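Local coordinates for protein tudor (PDB 4Q5W), which acts in primordial germ cell formation and abdominal segmentation and may work with Piwi proteins in the piRNA pathway, through methylation-dependent protein binding, at residues K34-T44 against K92-F100. Numbering follows the deposited sequence.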
loop_
_atom_site.group_PDB
_atom_site.type_symbol
_atom_site.label_atom_id
_atom_site.label_comp_id
_atom_site.label_asym_id
_atom_site.label_seq_id
_atom_site.Cartn_x
_atom_site.Cartn_y
_atom_site.Cartn_z
ATOM N N LYS A 34 2.867 -8.026 -18.068
ATOM C CA LYS A 34 4.111 -7.787 -18.791
ATOM C C LYS A 34 5.353 -8.143 -17.964
ATOM O O LYS A 34 6.302 -8.751 -18.476
ATOM C CB LYS A 34 4.165 -6.344 -19.284
ATOM C CG LYS A 34 3.273 -6.097 -20.497
ATOM C CD LYS A 34 3.188 -4.610 -20.809
ATOM C CE LYS A 34 2.428 -4.359 -22.100
ATOM N NZ LYS A 34 3.180 -4.865 -23.277
ATOM N N LEU A 35 5.352 -7.778 -16.685
ATOM C CA LEU A 35 6.494 -8.100 -15.824
ATOM C C LEU A 35 6.639 -9.600 -15.557
ATOM O O LEU A 35 7.750 -10.104 -15.405
ATOM C CB LEU A 35 6.425 -7.334 -14.499
ATOM C CG LEU A 35 6.751 -5.841 -14.562
ATOM C CD1 LEU A 35 6.592 -5.219 -13.192
ATOM C CD2 LEU A 35 8.174 -5.624 -15.099
ATOM N N ASN A 36 5.526 -10.324 -15.499
ATOM C CA ASN A 36 5.605 -11.752 -15.203
ATOM C C ASN A 36 5.577 -12.665 -16.427
ATOM O O ASN A 36 5.534 -13.888 -16.289
ATOM C CB ASN A 36 4.496 -12.147 -14.233
ATOM C CG ASN A 36 4.690 -11.537 -12.865
ATOM O OD1 ASN A 36 5.463 -12.041 -12.053
ATOM N ND2 ASN A 36 3.995 -10.439 -12.604
ATOM N N GLY A 37 5.619 -12.077 -17.620
ATOM C CA GLY A 37 5.409 -12.839 -18.840
ATOM C C GLY A 37 6.645 -13.038 -19.692
ATOM O O GLY A 37 6.669 -13.893 -20.574
ATOM N N SER A 38 7.682 -12.258 -19.417
ATOM C CA SER A 38 8.908 -12.311 -20.206
ATOM C C SER A 38 10.129 -12.318 -19.292
ATOM O O SER A 38 10.040 -11.923 -18.132
ATOM C CB SER A 38 8.976 -11.111 -21.153
ATOM O OG SER A 38 7.838 -11.069 -21.997
ATOM N N LYS A 39 11.263 -12.769 -19.819
ATOM C CA LYS A 39 12.497 -12.812 -19.041
ATOM C C LYS A 39 13.009 -11.408 -18.739
ATOM O O LYS A 39 13.164 -10.584 -19.639
ATOM C CB LYS A 39 13.566 -13.612 -19.787
ATOM C CG LYS A 39 13.740 -13.183 -21.236
ATOM C CD LYS A 39 14.731 -14.066 -21.981
ATOM C CE LYS A 39 14.807 -13.657 -23.441
ATOM N NZ LYS A 39 13.442 -13.535 -24.032
ATOM N N LEU A 40 13.273 -11.138 -17.465
ATOM C CA LEU A 40 13.783 -9.832 -17.057
ATOM C C LEU A 40 15.300 -9.889 -16.952
ATOM O O LEU A 40 15.864 -10.964 -16.791
ATOM C CB LEU A 40 13.193 -9.440 -15.705
ATOM C CG LEU A 40 11.696 -9.136 -15.721
ATOM C CD1 LEU A 40 11.133 -9.273 -14.331
ATOM C CD2 LEU A 40 11.447 -7.737 -16.262
ATOM N N GLN A 41 15.962 -8.739 -17.044
ATOM C CA GLN A 41 17.426 -8.731 -17.054
ATOM C C GLN A 41 18.002 -8.356 -15.695
ATOM O O GLN A 41 17.778 -7.252 -15.212
ATOM C CB GLN A 41 17.958 -7.762 -18.117
ATOM C CG GLN A 41 17.401 -7.974 -19.520
ATOM C CD GLN A 41 17.907 -9.241 -20.187
ATOM O OE1 GLN A 41 17.262 -9.775 -21.093
ATOM N NE2 GLN A 41 19.071 -9.722 -19.753
ATOM N N PRO A 42 18.765 -9.273 -15.077
ATOM C CA PRO A 42 19.391 -8.913 -13.801
ATOM C C PRO A 42 20.343 -7.734 -13.960
ATOM O O PRO A 42 20.986 -7.590 -15.000
ATOM C CB PRO A 42 20.172 -10.179 -13.421
ATOM C CG PRO A 42 19.484 -11.296 -14.158
ATOM C CD PRO A 42 19.025 -10.674 -15.454
ATOM N N LYS A 43 20.417 -6.890 -12.939
ATOM C CA LYS A 43 21.386 -5.806 -12.924
ATOM C C LYS A 43 22.801 -6.376 -12.888
ATOM O O LYS A 43 22.995 -7.519 -12.474
ATOM C CB LYS A 43 21.148 -4.888 -11.723
ATOM C CG LYS A 43 19.877 -4.062 -11.847
ATOM C CD LYS A 43 19.882 -2.887 -10.872
ATOM C CE LYS A 43 20.917 -1.840 -11.270
ATOM N NZ LYS A 43 20.569 -1.216 -12.580
ATOM N N THR A 44 23.776 -5.583 -13.336
ATOM C CA THR A 44 25.178 -6.014 -13.365
ATOM C C THR A 44 26.078 -5.187 -12.437
ATOM O O THR A 44 27.299 -5.364 -12.424
ATOM C CB THR A 44 25.758 -5.959 -14.787
ATOM O OG1 THR A 44 25.636 -4.627 -15.300
ATOM C CG2 THR A 44 25.019 -6.924 -15.708
ATOM N N LYS A 92 18.458 -9.444 -5.102
ATOM C CA LYS A 92 18.635 -9.400 -6.550
ATOM C C LYS A 92 17.716 -8.362 -7.182
ATOM O O LYS A 92 16.537 -8.272 -6.847
ATOM C CB LYS A 92 18.367 -10.773 -7.163
ATOM C CG LYS A 92 18.627 -10.839 -8.654
ATOM C CD LYS A 92 18.373 -12.238 -9.181
ATOM C CE LYS A 92 18.734 -12.357 -10.650
ATOM N NZ LYS A 92 18.444 -13.716 -11.173
ATOM N N LEU A 93 18.265 -7.587 -8.109
ATOM C CA LEU A 93 17.518 -6.530 -8.775
ATOM C C LEU A 93 17.514 -6.778 -10.271
ATOM O O LEU A 93 18.495 -7.291 -10.822
ATOM C CB LEU A 93 18.176 -5.177 -8.510
ATOM C CG LEU A 93 18.305 -4.750 -7.047
ATOM C CD1 LEU A 93 19.020 -3.420 -6.958
ATOM C CD2 LEU A 93 16.935 -4.683 -6.367
ATOM N N TYR A 94 16.418 -6.404 -10.921
ATOM C CA TYR A 94 16.324 -6.491 -12.373
ATOM C C TYR A 94 16.120 -5.090 -12.939
ATOM O O TYR A 94 15.625 -4.196 -12.242
ATOM C CB TYR A 94 15.158 -7.393 -12.797
ATOM C CG TYR A 94 15.238 -8.806 -12.279
ATOM C CD1 TYR A 94 14.742 -9.131 -11.019
ATOM C CD2 TYR A 94 15.796 -9.820 -13.052
ATOM C CE1 TYR A 94 14.805 -10.421 -10.544
ATOM C CE2 TYR A 94 15.865 -11.116 -12.583
ATOM C CZ TYR A 94 15.370 -11.407 -11.327
ATOM O OH TYR A 94 15.439 -12.688 -10.855
ATOM N N GLU A 95 16.506 -4.900 -14.198
ATOM C CA GLU A 95 16.286 -3.631 -14.883
ATOM C C GLU A 95 14.797 -3.422 -15.126
ATOM O O GLU A 95 14.073 -4.364 -15.419
ATOM C CB GLU A 95 17.019 -3.600 -16.228
ATOM C CG GLU A 95 18.481 -4.002 -16.185
ATOM C CD GLU A 95 19.378 -2.977 -15.502
ATOM O OE1 GLU A 95 18.884 -1.908 -15.093
ATOM O OE2 GLU A 95 20.592 -3.246 -15.378
ATOM N N LEU A 96 14.349 -2.181 -15.010
ATOM C CA LEU A 96 12.980 -1.834 -15.382
ATOM C C LEU A 96 12.881 -1.695 -16.899
ATOM O O LEU A 96 13.576 -0.865 -17.492
ATOM C CB LEU A 96 12.574 -0.524 -14.720
ATOM C CG LEU A 96 11.154 -0.048 -15.046
ATOM C CD1 LEU A 96 10.146 -0.955 -14.360
ATOM C CD2 LEU A 96 10.982 1.396 -14.627
ATOM N N PRO A 97 12.027 -2.508 -17.536
ATOM C CA PRO A 97 11.866 -2.392 -18.987
ATOM C C PRO A 97 11.465 -0.973 -19.381
ATOM O O PRO A 97 10.696 -0.325 -18.657
ATOM C CB PRO A 97 10.738 -3.380 -19.293
ATOM C CG PRO A 97 10.871 -4.427 -18.226
ATOM C CD PRO A 97 11.266 -3.647 -16.982
ATOM N N GLN A 98 11.999 -0.502 -20.505
ATOM C CA GLN A 98 11.830 0.882 -20.947
ATOM C C GLN A 98 10.378 1.356 -21.038
ATOM O O GLN A 98 10.085 2.539 -20.803
ATOM C CB GLN A 98 12.518 1.078 -22.305
ATOM C CG GLN A 98 12.542 2.518 -22.800
ATOM C CD GLN A 98 13.336 3.445 -21.894
ATOM O OE1 GLN A 98 14.126 2.997 -21.058
ATOM N NE2 GLN A 98 13.141 4.749 -22.070
ATOM N N GLU A 99 9.480 0.442 -21.386
ATOM C CA GLU A 99 8.069 0.793 -21.599
ATOM C C GLU A 99 7.363 1.299 -20.340
ATOM O O GLU A 99 6.279 1.887 -20.427
ATOM C CB GLU A 99 7.299 -0.388 -22.204
ATOM C CG GLU A 99 7.294 -1.646 -21.340
ATOM C CD GLU A 99 6.492 -2.777 -21.955
ATOM O OE1 GLU A 99 5.709 -2.517 -22.892
ATOM O OE2 GLU A 99 6.644 -3.933 -21.505
ATOM N N PHE A 100 7.979 1.082 -19.178
ATOM C CA PHE A 100 7.381 1.474 -17.903
ATOM C C PHE A 100 7.938 2.768 -17.328
ATOM O O PHE A 100 7.386 3.295 -16.362
ATOM C CB PHE A 100 7.601 0.386 -16.847
ATOM C CG PHE A 100 6.997 -0.939 -17.198
ATOM C CD1 PHE A 100 5.624 -1.132 -17.117
ATOM C CD2 PHE A 100 7.799 -1.998 -17.577
ATOM C CE1 PHE A 100 5.065 -2.353 -17.433
ATOM C CE2 PHE A 100 7.246 -3.226 -17.895
ATOM C CZ PHE A 100 5.876 -3.402 -17.818
HETATM O O HOH W 1 14.587 -6.379 -17.064
HETATM O O HOH W 2 21.510 -5.297 -16.602
HETATM O O HOH W 3 22.843 -3.019 -14.168
#
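P42 and Y94 form a single antiparallel bridge, a non-hydrogen-bonded pair flanked by backbone hydrogen bonds from E95 N to Q41 O (2.9 Å) and, nearly straight, from K43 N to L93 O (2.9 Å, 174° at the hydrogen). The K43 side chain crosses L93 obliquely and meets E95 at about a right angle. Its CB and CG lie near L93 O and E95 OE2, and CD rests on L93 CB at 3.7 Å. Bends at chi3 and chi4 then bring NZ to the syn side of E95 OE1, a hydrogen-bonded salt bridge of 3.1 Å, 32° out of the carboxylate plane. E95 OE2 also accepts hydrogen bonds from two waters, one reaching P42 O, the other T44 N. Replacing E95 by alanine removes the carboxylate and would probably leave the K43 ammonium without its charged mate and break both water links.

On the other side of the bridge the contact is largely apolar. L40 CB comes obliquely to Y94 CD2 at 3.7 Å, and L40 CD2 meets P97 CG. L35, on helix 25-37, sends CD2 to F100 CE2 (3.8 Å); K34 lays CB at the edge of that ring. In this Tudor part of extended-Tudor 9, L35 and L40 also touch V54 on strand 52-56 of the four-stranded antiparallel sheet. Apolar packing beside the sheet thus combines with an enclosed, water-linked K43–E95 pair and a long, weak salt bridge between exposed K34 and E99.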